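Side-chain contacts in putative endonuclease/exonuclease/phosphatase family protein (Bacteroides thetaiotaomicron, PDB 3MPR), which probably acts as a metal-dependent nuclease of the endonuclease/exonuclease/phosphatase family, cutting phosphodiester bonds of nucleic acids: residues 150-153 with 154-158; 104-107 with 108-111; 29-32 with 33-37; 52-55 with 56-60; 87-90 with 91-94. All coordinates share one frame; numbering follows the deposited sequence.

Contact 1: residues 150-153 with 154-158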
loop_
_atom_site.group_PDB
_atom_site.type_symbol
_atom_site.label_atom_id
_atom_site.label_comp_id
_atom_site.label_asym_id
_atom_site.label_seq_id
_atom_site.Cartn_x
_atom_site.Cartn_y
_atom_site.Cartn_z
ATOM N N ALA A 150 28.964 18.758 7.526
ATOM C CA ALA A 150 28.774 18.279 6.154
ATOM C C ALA A 150 27.293 18.172 5.780
ATOM O O ALA A 150 26.904 18.549 4.683
ATOM C CB ALA A 150 29.463 16.957 5.953
ATOM N N ARG A 151 26.465 17.663 6.691
ATOM C CA ARG A 151 25.027 17.577 6.429
ATOM C C ARG A 151 24.382 18.948 6.200
ATOM O O ARG A 151 23.577 19.122 5.280
ATOM C CB ARG A 151 24.295 16.823 7.551
ATOM C CG ARG A 151 24.644 15.333 7.641
ATOM C CD ARG A 151 23.675 14.611 8.587
ATOM N NE ARG A 151 23.741 15.108 9.955
ATOM C CZ ARG A 151 24.491 14.571 10.918
ATOM N NH1 ARG A 151 25.269 13.525 10.666
ATOM N NH2 ARG A 151 24.474 15.090 12.133
ATOM N N VAL A 152 24.738 19.921 7.032
ATOM C CA VAL A 152 24.196 21.264 6.889
ATOM C C VAL A 152 24.679 21.894 5.577
ATOM O O VAL A 152 23.884 22.413 4.787
ATOM C CB VAL A 152 24.576 22.154 8.093
ATOM C CG1 VAL A 152 24.058 23.571 7.894
ATOM C CG2 VAL A 152 24.016 21.562 9.385
ATOM N N GLU A 153 25.987 21.836 5.341
ATOM C CA GLU A 153 26.544 22.375 4.103
ATOM C C GLU A 153 25.928 21.677 2.897
ATOM O O GLU A 153 25.635 22.310 1.876
ATOM C CB GLU A 153 28.062 22.213 4.086
ATOM C CG GLU A 153 28.770 23.021 5.177
ATOM C CD GLU A 153 28.822 24.524 4.875
ATOM O OE1 GLU A 153 28.519 24.936 3.731
ATOM O OE2 GLU A 153 29.172 25.299 5.793
ATOM N N SER A 154 25.735 20.370 3.011
ATOM C CA SER A 154 25.134 19.609 1.921
ATOM C C SER A 154 23.756 20.158 1.568
ATOM O O SER A 154 23.412 20.306 0.393
ATOM C CB SER A 154 25.051 18.122 2.275
ATOM O OG SER A 154 26.340 17.533 2.260
ATOM N N ALA A 155 22.963 20.457 2.591
ATOM C CA ALA A 155 21.609 20.935 2.359
ATOM C C ALA A 155 21.623 22.186 1.496
ATOM O O ALA A 155 20.829 22.318 0.553
ATOM C CB ALA A 155 20.892 21.186 3.678
ATOM N N PHE A 156 22.542 23.101 1.792
ATOM C CA PHE A 156 22.613 24.344 1.024
ATOM C C PHE A 156 23.222 24.180 -0.368
ATOM O O PHE A 156 22.833 24.869 -1.301
ATOM C CB PHE A 156 23.302 25.444 1.838
ATOM C CG PHE A 156 22.485 25.896 3.011
ATOM C CD1 PHE A 156 21.307 26.597 2.810
ATOM C CD2 PHE A 156 22.861 25.578 4.304
ATOM C CE1 PHE A 156 20.534 26.997 3.880
ATOM C CE2 PHE A 156 22.089 25.971 5.379
ATOM C CZ PHE A 156 20.929 26.682 5.168
ATOM N N LEU A 157 24.151 23.242 -0.513
ATOM C CA LEU A 157 24.705 22.928 -1.830
ATOM C C LEU A 157 23.615 22.347 -2.729
ATOM O O LEU A 157 23.513 22.674 -3.910
ATOM C CB LEU A 157 25.854 21.936 -1.696
ATOM C CG LEU A 157 26.318 21.228 -2.973
ATOM C CD1 LEU A 157 26.831 22.228 -4.009
ATOM C CD2 LEU A 157 27.395 20.190 -2.642
ATOM N N VAL A 158 22.784 21.481 -2.164
ATOM C CA VAL A 158 21.693 20.930 -2.949
ATOM C C VAL A 158 20.754 22.038 -3.416
ATOM O O VAL A 158 20.356 22.075 -4.580
ATOM C CB VAL A 158 20.951 19.803 -2.199
ATOM C CG1 VAL A 158 19.653 19.468 -2.905
ATOM C CG2 VAL A 158 21.847 18.574 -2.111
#

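Contact 2: residues 104-107 with 108-111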
loop_
_atom_site.group_PDB
_atom_site.type_symbol
_atom_site.label_atom_id
_atom_site.label_comp_id
_atom_site.label_asym_id
_atom_site.label_seq_id
_atom_site.Cartn_x
_atom_site.Cartn_y
_atom_site.Cartn_z
ATOM N N SER A 104 30.392 17.941 -1.123
ATOM C CA SER A 104 31.672 18.402 -0.607
ATOM C C SER A 104 32.018 19.779 -1.156
ATOM O O SER A 104 31.261 20.361 -1.938
ATOM C CB SER A 104 32.778 17.420 -0.977
ATOM O OG SER A 104 33.091 17.493 -2.361
ATOM N N GLU A 105 33.173 20.295 -0.736
ATOM C CA GLU A 105 33.682 21.564 -1.234
ATOM C C GLU A 105 34.083 21.456 -2.700
ATOM O O GLU A 105 34.250 22.469 -3.377
ATOM C CB GLU A 105 34.896 22.016 -0.411
ATOM C CG GLU A 105 34.638 22.172 1.075
ATOM C CD GLU A 105 34.892 20.892 1.858
ATOM O OE1 GLU A 105 34.585 19.794 1.347
ATOM O OE2 GLU A 105 35.408 20.987 2.991
ATOM N N THR A 106 34.253 20.226 -3.180
ATOM C CA THR A 106 34.612 19.973 -4.575
ATOM C C THR A 106 33.642 18.973 -5.203
ATOM O O THR A 106 33.982 17.799 -5.374
ATOM C CB THR A 106 36.045 19.425 -4.685
ATOM O OG1 THR A 106 36.139 18.202 -3.946
ATOM C CG2 THR A 106 37.054 20.434 -4.115
ATOM N N PRO A 107 32.422 19.437 -5.548
ATOM C CA PRO A 107 31.337 18.519 -5.929
ATOM C C PRO A 107 31.571 17.739 -7.218
ATOM O O PRO A 107 30.881 16.745 -7.426
ATOM C CB PRO A 107 30.112 19.445 -6.068
ATOM C CG PRO A 107 30.484 20.701 -5.346
ATOM C CD PRO A 107 31.971 20.835 -5.538
ATOM N N ASP A 108 32.523 18.153 -8.055
ATOM C CA ASP A 108 32.767 17.456 -9.314
ATOM C C ASP A 108 33.694 16.251 -9.193
ATOM O O ASP A 108 33.879 15.511 -10.158
ATOM C CB ASP A 108 33.325 18.414 -10.366
ATOM C CG ASP A 108 32.341 18.673 -11.495
ATOM O OD1 ASP A 108 31.357 17.918 -11.618
ATOM O OD2 ASP A 108 32.559 19.626 -12.266
ATOM N N VAL A 109 34.286 16.044 -8.026
ATOM C CA VAL A 109 35.193 14.910 -7.869
ATOM C C VAL A 109 34.803 14.057 -6.668
ATOM O O VAL A 109 34.307 14.576 -5.676
ATOM C CB VAL A 109 36.668 15.360 -7.741
ATOM C CG1 VAL A 109 37.028 16.297 -8.879
ATOM C CG2 VAL A 109 36.906 16.037 -6.427
ATOM N N PRO A 110 35.011 12.737 -6.766
ATOM C CA PRO A 110 34.717 11.849 -5.637
ATOM C C PRO A 110 35.562 12.292 -4.456
ATOM O O PRO A 110 36.789 12.216 -4.514
ATOM C CB PRO A 110 35.188 10.484 -6.143
ATOM C CG PRO A 110 35.085 10.591 -7.639
ATOM C CD PRO A 110 35.485 11.993 -7.943
ATOM N N SER A 111 34.912 12.765 -3.404
ATOM C CA SER A 111 35.610 13.384 -2.288
ATOM C C SER A 111 34.725 13.414 -1.060
ATOM O O SER A 111 33.499 13.449 -1.175
ATOM C CB SER A 111 35.986 14.814 -2.648
ATOM O OG SER A 111 34.880 15.481 -3.230
#

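Contact 3: residues 29-32 with 33-37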
loop_
_atom_site.group_PDB
_atom_site.type_symbol
_atom_site.label_atom_id
_atom_site.label_comp_id
_atom_site.label_asym_id
_atom_site.label_seq_id
_atom_site.Cartn_x
_atom_site.Cartn_y
_atom_site.Cartn_z
ATOM N N GLY A 29 19.540 -11.388 -1.672
ATOM C CA GLY A 29 18.921 -12.270 -2.643
ATOM C C GLY A 29 17.507 -12.681 -2.278
ATOM O O GLY A 29 16.661 -12.882 -3.145
ATOM N N GLN A 30 17.251 -12.788 -0.981
ATOM C CA GLN A 30 15.928 -13.111 -0.470
ATOM C C GLN A 30 15.004 -11.881 -0.455
ATOM O O GLN A 30 13.801 -11.993 -0.697
ATOM C CB GLN A 30 16.085 -13.699 0.938
ATOM C CG GLN A 30 14.802 -13.928 1.702
ATOM C CD GLN A 30 15.032 -14.662 3.014
ATOM O OE1 GLN A 30 15.293 -15.862 3.018
ATOM N NE2 GLN A 30 14.924 -13.945 4.132
ATOM N N ARG A 31 15.581 -10.709 -0.202
ATOM C CA ARG A 31 14.811 -9.479 0.042
ATOM C C ARG A 31 14.358 -8.784 -1.222
ATOM O O ARG A 31 13.233 -8.298 -1.303
ATOM C CB ARG A 31 15.663 -8.444 0.794
ATOM C CG ARG A 31 16.071 -8.824 2.184
ATOM C CD ARG A 31 16.624 -7.626 2.943
ATOM N NE ARG A 31 17.940 -7.160 2.501
ATOM C CZ ARG A 31 18.136 -6.054 1.785
ATOM N NH1 ARG A 31 17.091 -5.311 1.397
ATOM N NH2 ARG A 31 19.378 -5.690 1.456
ATOM N N TYR A 32 15.257 -8.683 -2.197
ATOM C CA TYR A 32 15.010 -7.793 -3.325
ATOM C C TYR A 32 13.814 -8.156 -4.210
ATOM O O TYR A 32 13.159 -7.269 -4.747
ATOM C CB TYR A 32 16.299 -7.511 -4.131
ATOM C CG TYR A 32 16.593 -8.427 -5.305
ATOM C CD1 TYR A 32 15.883 -8.327 -6.488
ATOM C CD2 TYR A 32 17.621 -9.363 -5.232
ATOM C CE1 TYR A 32 16.165 -9.159 -7.571
ATOM C CE2 TYR A 32 17.905 -10.196 -6.291
ATOM C CZ TYR A 32 17.184 -10.091 -7.457
ATOM O OH TYR A 32 17.490 -10.920 -8.510
ATOM N N PRO A 33 13.504 -9.456 -4.348
ATOM C CA PRO A 33 12.304 -9.750 -5.129
ATOM C C PRO A 33 11.054 -9.150 -4.475
ATOM O O PRO A 33 10.149 -8.725 -5.185
ATOM C CB PRO A 33 12.251 -11.279 -5.124
ATOM C CG PRO A 33 13.712 -11.691 -4.992
ATOM C CD PRO A 33 14.258 -10.676 -4.008
ATOM N N VAL A 34 11.021 -9.093 -3.146
ATOM C CA VAL A 34 9.902 -8.454 -2.427
ATOM C C VAL A 34 9.915 -6.931 -2.618
ATOM O O VAL A 34 8.877 -6.312 -2.885
ATOM C CB VAL A 34 9.946 -8.800 -0.918
ATOM C CG1 VAL A 34 8.731 -8.217 -0.190
ATOM C CG2 VAL A 34 9.994 -10.319 -0.728
ATOM N N ILE A 35 11.091 -6.324 -2.477
ATOM C CA ILE A 35 11.255 -4.904 -2.790
ATOM C C ILE A 35 10.685 -4.579 -4.178
ATOM O O ILE A 35 9.924 -3.628 -4.331
ATOM C CB ILE A 35 12.739 -4.472 -2.709
ATOM C CG1 ILE A 35 13.253 -4.570 -1.272
ATOM C CG2 ILE A 35 12.941 -3.054 -3.283
ATOM C CD1 ILE A 35 14.772 -4.342 -1.126
ATOM N N ALA A 36 11.042 -5.376 -5.186
ATOM C CA ALA A 36 10.562 -5.126 -6.548
ATOM C C ALA A 36 9.047 -5.249 -6.633
ATOM O O ALA A 36 8.391 -4.413 -7.247
ATOM C CB ALA A 36 11.234 -6.064 -7.567
ATOM N N GLN A 37 8.486 -6.284 -6.013
ATOM C CA GLN A 37 7.027 -6.387 -5.929
ATOM C C GLN A 37 6.369 -5.152 -5.302
ATOM O O GLN A 37 5.320 -4.710 -5.765
ATOM C CB GLN A 37 6.587 -7.662 -5.201
ATOM C CG GLN A 37 6.680 -8.928 -6.069
ATOM C CD GLN A 37 5.462 -9.824 -5.915
ATOM O OE1 GLN A 37 5.375 -10.604 -4.968
ATOM N NE2 GLN A 37 4.499 -9.696 -6.838
#

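Contact 4: residues 52-55 with 56-60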
loop_
_atom_site.group_PDB
_atom_site.type_symbol
_atom_site.label_atom_id
_atom_site.label_comp_id
_atom_site.label_asym_id
_atom_site.label_seq_id
_atom_site.Cartn_x
_atom_site.Cartn_y
_atom_site.Cartn_z
ATOM N N CYS A 52 22.713 0.942 -2.918
ATOM C CA CYS A 52 22.919 -0.151 -3.866
ATOM C C CYS A 52 24.311 -0.157 -4.490
ATOM O O CYS A 52 24.768 0.850 -5.009
ATOM C CB CYS A 52 21.902 -0.075 -4.996
ATOM S SG CYS A 52 20.242 -0.566 -4.494
ATOM N N PHE A 53 24.956 -1.313 -4.479
ATOM C CA PHE A 53 26.123 -1.508 -5.313
ATOM C C PHE A 53 25.612 -1.780 -6.720
ATOM O O PHE A 53 24.434 -2.061 -6.911
ATOM C CB PHE A 53 26.968 -2.674 -4.791
ATOM C CG PHE A 53 27.633 -2.398 -3.479
ATOM C CD1 PHE A 53 28.655 -1.473 -3.389
ATOM C CD2 PHE A 53 27.256 -3.087 -2.338
ATOM C CE1 PHE A 53 29.277 -1.219 -2.183
ATOM C CE2 PHE A 53 27.871 -2.834 -1.128
ATOM C CZ PHE A 53 28.884 -1.899 -1.050
ATOM N N LEU A 54 26.482 -1.689 -7.717
ATOM C CA LEU A 54 26.020 -1.851 -9.086
ATOM C C LEU A 54 25.311 -3.188 -9.310
ATOM O O LEU A 54 24.329 -3.253 -10.038
ATOM C CB LEU A 54 27.184 -1.690 -10.077
ATOM C CG LEU A 54 26.851 -1.884 -11.560
ATOM C CD1 LEU A 54 25.797 -0.892 -12.027
ATOM C CD2 LEU A 54 28.111 -1.782 -12.425
ATOM N N HIS A 55 25.803 -4.263 -8.701
ATOM C CA HIS A 55 25.164 -5.553 -8.928
ATOM C C HIS A 55 23.712 -5.562 -8.444
ATOM O O HIS A 55 22.847 -6.164 -9.078
ATOM C CB HIS A 55 25.979 -6.726 -8.364
ATOM C CG HIS A 55 25.933 -6.862 -6.872
ATOM N ND1 HIS A 55 26.825 -6.225 -6.037
ATOM C CD2 HIS A 55 25.148 -7.619 -6.073
ATOM C CE1 HIS A 55 26.573 -6.561 -4.785
ATOM N NE2 HIS A 55 25.558 -7.408 -4.779
ATOM N N GLN A 56 23.451 -4.865 -7.341
ATOM C CA GLN A 56 22.093 -4.727 -6.823
ATOM C C GLN A 56 21.199 -3.911 -7.763
ATOM O O GLN A 56 20.004 -4.190 -7.901
ATOM C CB GLN A 56 22.133 -4.049 -5.457
ATOM C CG GLN A 56 22.824 -4.858 -4.376
ATOM C CD GLN A 56 22.813 -4.130 -3.063
ATOM O OE1 GLN A 56 21.804 -4.124 -2.353
ATOM N NE2 GLN A 56 23.919 -3.486 -2.739
ATOM N N LEU A 57 21.767 -2.885 -8.392
ATOM C CA LEU A 57 21.008 -2.087 -9.356
ATOM C C LEU A 57 20.594 -2.948 -10.542
ATOM O O LEU A 57 19.470 -2.840 -11.038
ATOM C CB LEU A 57 21.827 -0.879 -9.822
ATOM C CG LEU A 57 22.153 0.156 -8.735
ATOM C CD1 LEU A 57 23.062 1.229 -9.308
ATOM C CD2 LEU A 57 20.859 0.783 -8.180
ATOM N N LYS A 58 21.507 -3.807 -11.001
ATOM C CA LYS A 58 21.211 -4.674 -12.143
ATOM C C LYS A 58 20.116 -5.688 -11.803
ATOM O O LYS A 58 19.249 -5.981 -12.620
ATOM C CB LYS A 58 22.489 -5.379 -12.618
ATOM C CG LYS A 58 23.386 -4.437 -13.412
ATOM C CD LYS A 58 24.717 -5.077 -13.748
ATOM C CE LYS A 58 25.599 -4.113 -14.536
ATOM N NZ LYS A 58 26.946 -4.732 -14.739
ATOM N N ASP A 59 20.168 -6.220 -10.589
ATOM C CA ASP A 59 19.126 -7.118 -10.098
ATOM C C ASP A 59 17.776 -6.417 -10.086
ATOM O O ASP A 59 16.753 -6.986 -10.483
ATOM C CB ASP A 59 19.423 -7.562 -8.664
ATOM C CG ASP A 59 20.686 -8.382 -8.551
ATOM O OD1 ASP A 59 21.148 -8.900 -9.587
ATOM O OD2 ASP A 59 21.203 -8.506 -7.417
HETATM N N MSE A 60 17.764 -5.182 -9.603
HETATM C CA MSE A 60 16.498 -4.461 -9.484
HETATM C C MSE A 60 15.922 -4.169 -10.855
HETATM O O MSE A 60 14.737 -4.373 -11.088
HETATM C CB MSE A 60 16.663 -3.170 -8.667
HETATM C CG MSE A 60 16.879 -3.410 -7.178
HETATM SE SE MSE A 60 15.276 -4.204 -6.331
HETATM C CE MSE A 60 13.973 -2.905 -6.948
#

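Contact 5: residues 87-90 with 91-94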
loop_
_atom_site.group_PDB
_atom_site.type_symbol
_atom_site.label_atom_id
_atom_site.label_comp_id
_atom_site.label_asym_id
_atom_site.label_seq_id
_atom_site.Cartn_x
_atom_site.Cartn_y
_atom_site.Cartn_z
ATOM N N PHE A 87 15.356 5.392 -10.029
ATOM C CA PHE A 87 14.648 4.511 -10.949
ATOM C C PHE A 87 13.408 5.224 -11.462
ATOM O O PHE A 87 12.779 5.982 -10.724
ATOM C CB PHE A 87 14.214 3.208 -10.238
ATOM C CG PHE A 87 15.327 2.205 -10.050
ATOM C CD1 PHE A 87 16.270 2.370 -9.047
ATOM C CD2 PHE A 87 15.394 1.077 -10.850
ATOM C CE1 PHE A 87 17.280 1.453 -8.871
ATOM C CE2 PHE A 87 16.404 0.152 -10.673
ATOM C CZ PHE A 87 17.349 0.342 -9.679
ATOM N N TYR A 88 13.038 4.981 -12.718
ATOM C CA TYR A 88 11.853 5.624 -13.275
ATOM C C TYR A 88 11.236 4.753 -14.357
ATOM O O TYR A 88 11.915 3.909 -14.941
ATOM C CB TYR A 88 12.196 7.008 -13.829
ATOM C CG TYR A 88 13.142 6.938 -15.001
ATOM C CD1 TYR A 88 14.494 6.706 -14.806
ATOM C CD2 TYR A 88 12.679 7.070 -16.306
ATOM C CE1 TYR A 88 15.371 6.623 -15.880
ATOM C CE2 TYR A 88 13.549 6.989 -17.381
ATOM C CZ TYR A 88 14.895 6.768 -17.153
ATOM O OH TYR A 88 15.780 6.671 -18.199
ATOM N N ARG A 89 9.939 4.937 -14.605
ATOM C CA ARG A 89 9.243 4.190 -15.656
ATOM C C ARG A 89 9.579 4.793 -17.003
ATOM O O ARG A 89 9.304 5.964 -17.236
ATOM C CB ARG A 89 7.732 4.254 -15.457
ATOM C CG ARG A 89 7.240 3.403 -14.315
ATOM C CD ARG A 89 5.745 3.230 -14.395
ATOM N NE ARG A 89 5.340 2.570 -15.633
ATOM C CZ ARG A 89 4.138 2.034 -15.814
ATOM N NH1 ARG A 89 3.247 2.075 -14.831
ATOM N NH2 ARG A 89 3.826 1.453 -16.965
ATOM N N THR A 90 10.157 4.002 -17.900
ATOM C CA THR A 90 10.600 4.574 -19.168
ATOM C C THR A 90 9.408 4.950 -20.053
ATOM O O THR A 90 9.514 5.823 -20.918
ATOM C CB THR A 90 11.573 3.651 -19.934
ATOM O OG1 THR A 90 10.945 2.397 -20.203
ATOM C CG2 THR A 90 12.847 3.418 -19.132
ATOM N N ASP A 91 8.273 4.294 -19.842
ATOM C CA ASP A 91 7.089 4.631 -20.633
ATOM C C ASP A 91 6.433 5.934 -20.184
ATOM O O ASP A 91 5.555 6.451 -20.878
ATOM C CB ASP A 91 6.073 3.471 -20.680
ATOM C CG ASP A 91 5.371 3.218 -19.340
ATOM O OD1 ASP A 91 5.723 3.846 -18.322
ATOM O OD2 ASP A 91 4.461 2.360 -19.304
ATOM N N LYS A 92 6.872 6.478 -19.045
ATOM C CA LYS A 92 6.291 7.727 -18.530
ATOM C C LYS A 92 7.155 8.989 -18.656
ATOM O O LYS A 92 6.622 10.087 -18.778
ATOM C CB LYS A 92 5.876 7.557 -17.070
ATOM C CG LYS A 92 4.566 6.808 -16.893
ATOM C CD LYS A 92 4.264 6.632 -15.411
ATOM C CE LYS A 92 3.211 5.557 -15.188
ATOM N NZ LYS A 92 1.849 6.135 -15.169
ATOM N N PHE A 93 8.480 8.838 -18.632
ATOM C CA PHE A 93 9.360 10.005 -18.610
ATOM C C PHE A 93 10.466 9.884 -19.633
ATOM O O PHE A 93 10.981 8.786 -19.870
ATOM C CB PHE A 93 10.013 10.160 -17.227
ATOM C CG PHE A 93 9.037 10.122 -16.089
ATOM C CD1 PHE A 93 8.810 8.943 -15.400
ATOM C CD2 PHE A 93 8.340 11.269 -15.711
ATOM C CE1 PHE A 93 7.905 8.901 -14.345
ATOM C CE2 PHE A 93 7.433 11.232 -14.664
ATOM C CZ PHE A 93 7.214 10.047 -13.980
ATOM N N ASP A 94 10.841 11.016 -20.222
ATOM C CA ASP A 94 12.117 11.115 -20.930
ATOM C C ASP A 94 13.110 11.830 -20.030
ATOM O O ASP A 94 12.719 12.649 -19.195
ATOM C CB ASP A 94 11.964 11.925 -22.224
ATOM C CG ASP A 94 11.270 11.138 -23.330
ATOM O OD1 ASP A 94 11.625 9.963 -23.535
ATOM O OD2 ASP A 94 10.372 11.700 -23.987
#

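Contact 1: residues 150-153 with 154-158
Ser154 and Ala150 meet one helical turn apart, and two hydrogen bonds grip a single carbonyl oxygen. Ser154 OG gives its proton to Ala150 O at 2.7 Å, while Ser154 N bonds to the same Ala150 O. The two donors reach the oxygen from opposite faces of the carbonyl plane, the hydroxyl from 40° above it. A chi1 of -72° makes this possible: OG sits beside its own backbone N and folds back on the turn before. An alanine here is likely to leave Ala150 O with the backbone bond alone and the hydroxyl's place beside it unfilled. Backbone bonds continue along the helix. Ala155 N binds Arg151 O at 3.1 Å and Leu157 N binds Glu153 O at 3.0 Å. The bond from Phe156 N to Val152 O, 3.4 Å long, is weak. The apolar contact is lighter. Val152 and Phe156 leave the helix in the same direction as neighbours, with Val152 CG1 4.0 Å from Phe156 CE2. Helix 148-164 is the crossover helix of a beta-alpha-beta unit with strands 135-142 and 173-178. Ala155 packs on helix 186-192, and Leu157 and Val158 rest on Phe101 of strand 93-102.

Contact 2: residues 104-107 with 108-111
Thr106 and Val109 meet through the flat carbonyl group of Thr106. Val109 N lies above one face of that group, 41° out of its plane, and bonds to Thr106 O at 3.2 Å. The N-H points almost straight at the oxygen, at 170°. This bond closes a type I beta turn from Thr106 to Val109. A second carbonyl, that of Val109, also takes its donor from above the plane: Ser111 OG gives its proton to Val109 O at 2.7 Å. Across the loop, Ser104 OG donates to Ser111 OG at 2.8 Å. Ser104 OG also accepts from Thr106 N at 3.1 Å, which makes an ST turn. Its chi1 of 73° sets the hydroxyl between the backbone N and the carbonyl carbon, within reach of both partners. Thr106 OG1 stands 3.1 Å from Ser111 OG and 3.4 Å from Val109 CG2. Replacing Ser104 by an alanine would probably leave Thr106 N without its acceptor and Ser111 OG without this donor, the Ser111 hydroxyl less firmly held. In this surface loop between strands 93-102 and 121-129, each serine hydroxyl both accepts and donates, so the bonds may strengthen one another.

Contact 3: residues 29-32 with 33-37
Pro33 CD lies over one face of the Tyr32 ring, 3.8 Å from its centroid and 24° off the ring normal. This is a CH-pi contact between sequence neighbours, and it is displaced toward the rim of the ring. A chi1 of 92° on Tyr32, well away from a staggered value, swings the ring over the proline. On another side of the helix Ile35 CD1 touches Arg31 NH1 at 3.6 Å. The two side chains run along each other in one direction. The backbone adjusts to the proline, whose N has no hydrogen to give. Pro33 CD instead sits 3.4 Å from Gly29 O. Regular bonding resumes with Ile35 N to Arg31 O at 3.1 Å and Ala36 N to Tyr32 O at 2.9 Å; the bond from Val34 N to Arg31 O is weak. Outside residues 29-37, the carbonyl oxygens of Pro277, Leu14, Arg15 and Asp26 bind the Arg31 guanidinium and fix its place, while Trp28 stacks on Tyr32. Gln37 NE2 bonds to Arg207 O and Tyr206 OH of the second subunit. The arrangement is that of a proline-kinked helix. In this DNase I-like fold, helix 28-41 presents Arg31 about 7 Å, side chain to side chain, from Glu51, which binds magnesium in this protein, though no metal is bound to this chain.

Contact 4: residues 52-55 with 56-60
His55 and Gln56 are set obliquely, with the aliphatic part of the glutamine over one face of the imidazole. Gln56 CG lies 4.0 Å from the centroid of the His55 ring and 22° off its normal, a CH-pi contact. The chi1 of His55, 75°, holds the ring between its backbone N and carbonyl carbon, back over the start of the next residue. Gln56 then extends past it. The Gln56 chain runs alongside Phe53, its amide plane turned 44° from the ring. Leu54 and Lys58 cross one turn apart: the straight lysine chain lays CE 3.9 Å from Leu54 CG. Cys52 points its CB at Leu57, and Cys52 CB to Leu57 CD2, at 3.5 Å, is tighter than a usual van der Waals contact. Regular backbone bonds carry the helix. Phe53 is at the N-cap position, and its backbone O accepts from Leu57 N at 3.2 Å. Lys58 N to Leu54 O follows at 3.0 Å, and Asp59 N to His55 O at 3.1 Å. Outside residues 52-60, Asp59 OD2 accepts from Trp28 NE1 of helix 28-41. Helix 54-63 packs against that helix and against the sheet: Leu54, Leu57 and Lys58 touch Tyr69 of strand 67-70, and Leu57 and the selenomethionine Met60 rest on Phe87 of strand 86-89.

Contact 5: residues 87-90 with 91-94
Arg89 and Asp91 form a salt bridge across the turn, and Lys92 closes over the same guanidinium. Arg89 NH2 lies 2.6 Å from Asp91 OD2 and Arg89 NE 3.0 Å from Asp91 OD1. The chi1 of Asp91, 70°, sets CG between its backbone N and carbonyl carbon, turned back toward the arginine. The carboxylate meets the guanidinium at its edge, the two planes 23° apart, but both N-H bonds are bent and weak. The methylene Lys92 CE sits over one guanidinium face, 3.5 Å from Arg89 NH1. Lys92 NZ is 4.3 Å from Arg89 NH1, two like charges, and the nearby Asp91 carboxylate probably eases the pairing. Lys92 NZ has a further, long and weak ion pair with Asp45. This charged side is the looser one, ending at the exposed Asp91. The packed side is aromatic and buried. Tyr88 and Phe93 pass one another antiparallel, with Tyr88 CD2 4.2 Å from Phe93 CB. Phe127 of strand 121-129 closes it, edge-to-face with Tyr88 and packed on Phe93, together with Cys129. Between the two sides Arg89 O takes two backbone donors, Lys92 N at 3.1 Å and Phe93 N at 3.3 Å. These bonds turn the chain from strand 86-89 into strand 93-102 at the rim of the other sheet, a link between the two packed sheets of the DNase I-like fold.

Overall arrangement
The contacts form two groups, 1 with 2 and 3 with 4 and 5; contact 5 is the turn from one sheet to the other. Contacts 1 and 2, centres 12 Å apart, touch: Leu157 CD2 lies 3.9 Å from Ser104 O. Contacts 3 and 4 also have centres 12 Å apart, and Tyr32 CZ meets Asp59 CB at 3.6 Å. Contact 5 touches contact 4, Leu57 CD2 being 3.7 Å from Phe87 CE1. Contacts 1 and 3, on opposite sides of the chain's centre, have centres 32 Å apart. Glu51, which binds magnesium in this protein but carries none in this chain, lies near the second group, its side chain about 6 Å from that of Cys52.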